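Local coordinates for phage-like element PBSX protein XepA (PDB 6I56) that is an exported protein of the defective prophage PBSX whose function is not known, though it does not seem to take part in host cell lysis, at the interface of chains A and B. Numbering follows the deposited sequence. Chains: chain A/B, Phage-like element PBSX protein XepA.

The interface of chains A and B. Residues chain A 164, 167-170; chain B 169-171.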
# COMPACT_ATOMS: atom_id res chain seq x y z
N HIS A 164 -11.58 10.20 1.75
CA HIS A 164 -12.73 11.15 1.76
C HIS A 164 -13.24 11.36 0.34
O HIS A 164 -12.47 11.89 -0.47
CB HIS A 164 -12.30 12.48 2.39
CG HIS A 164 -13.44 13.37 2.74
ND1 HIS A 164 -13.35 14.75 2.58
CD2 HIS A 164 -14.65 13.13 3.31
CE1 HIS A 164 -14.46 15.32 3.00
NE2 HIS A 164 -15.27 14.33 3.45
N ARG A 167 -10.96 9.85 -2.24
CA ARG A 167 -9.67 10.55 -2.40
C ARG A 167 -8.80 10.27 -1.16
O ARG A 167 -9.32 10.28 -0.06
CB ARG A 167 -9.91 12.04 -2.62
CG ARG A 167 -10.99 12.36 -3.65
CD ARG A 167 -11.14 13.86 -3.85
NE ARG A 167 -10.01 14.42 -4.57
CZ ARG A 167 -9.83 14.44 -5.91
NH1 ARG A 167 -8.71 14.97 -6.39
NH2 ARG A 167 -10.73 13.95 -6.76
N LEU A 168 -7.49 10.07 -1.32
CA LEU A 168 -6.61 9.91 -0.14
C LEU A 168 -6.45 11.28 0.58
O LEU A 168 -6.03 12.23 -0.08
CB LEU A 168 -5.27 9.37 -0.62
CG LEU A 168 -4.23 9.19 0.48
CD1 LEU A 168 -4.63 8.07 1.40
CD2 LEU A 168 -2.84 8.98 -0.09
N LYS A 169 -6.73 11.35 1.87
CA LYS A 169 -6.51 12.58 2.67
C LYS A 169 -5.00 12.73 2.86
O LYS A 169 -4.34 11.77 3.29
CB LYS A 169 -7.23 12.51 4.01
CG LYS A 169 -8.75 12.40 3.88
CD LYS A 169 -9.54 12.62 5.15
CE LYS A 169 -9.41 11.46 6.11
NZ LYS A 169 -10.57 11.40 7.03
N VAL A 170 -4.48 13.89 2.45
CA VAL A 170 -3.05 14.24 2.65
C VAL A 170 -3.00 15.56 3.46
O VAL A 170 -3.96 16.35 3.39
CB VAL A 170 -2.28 14.34 1.32
CG1 VAL A 170 -2.32 13.03 0.56
CG2 VAL A 170 -2.79 15.48 0.46
N LYS B 169 -5.71 10.39 -6.85
CA LYS B 169 -6.64 11.46 -6.38
C LYS B 169 -6.38 11.66 -4.89
O LYS B 169 -6.42 10.65 -4.14
CB LYS B 169 -8.09 11.09 -6.63
CG LYS B 169 -8.46 10.92 -8.10
CD LYS B 169 -9.91 10.65 -8.37
CE LYS B 169 -10.40 9.29 -7.93
NZ LYS B 169 -11.76 9.10 -8.49
N VAL B 170 -6.02 12.88 -4.49
CA VAL B 170 -5.79 13.23 -3.07
C VAL B 170 -6.69 14.42 -2.72
O VAL B 170 -7.04 15.22 -3.62
CB VAL B 170 -4.30 13.51 -2.76
CG1 VAL B 170 -3.44 12.28 -3.02
CG2 VAL B 170 -3.79 14.73 -3.50
N GLU B 171 -7.06 14.52 -1.44
CA GLU B 171 -7.71 15.70 -0.84
C GLU B 171 -6.71 16.33 0.12
O GLU B 171 -6.41 15.67 1.14
CB GLU B 171 -8.99 15.29 -0.11
CG GLU B 171 -9.83 16.46 0.38
CD GLU B 171 -10.04 17.52 -0.69
OE1 GLU B 171 -10.71 17.20 -1.73
OE2 GLU B 171 -9.52 18.64 -0.49
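Parallel pairing of the 167-171 strands of two XepA copies forms this part of the A-B interface, which belongs to a deposited assembly of five chains that may or may not be the biological form. The pairing is staggered: A:Leu168 lies opposite B:Val170 and A:Lys169 opposite B:Glu171. A:Leu168 N donates to B:Lys169 O, and A:Leu168 O accepts from B:Glu171 N at 2.9 Å. One step on, A:Val170 N donates to B:Glu171 O, also at 2.9 Å. The B:Val170 carbonyl points away from the chain A strand, and A:Arg167 reaches across to take it side-on, NE and NH1 both donating to B:Val170 O at 3.2 Å. The oxygen sits at the guanidinium edge, close to its plane, whereas both nitrogens come from above one face of the carbonyl plane. A bend at chi3 (72°) turns the guanidinium into this position. One face of the group is packed by the aliphatic part of B:Lys169, whose CB lies over its centre, 3.8 Å from A:Arg167 CZ, with the two side chains crossing at about a right angle. The B:Glu171 carboxylate comes near A:Arg167 without contact between charged atoms: B:Glu171 OE1 is 4.0 Å from A:Arg167 NE, the planes 52° apart. Its negative charge may still help balance that of the arginine. A:His164 flanks the same glutamate more distantly, ND1 standing 4.5 Å from B:Glu171 CG. On the opposite side of the paired strands, A:Val170 CG1 packs against the flank of B:Val170, 3.8 Å from its CG1, the two side chains roughly perpendicular, a small apolar contact beside the backbone bonds.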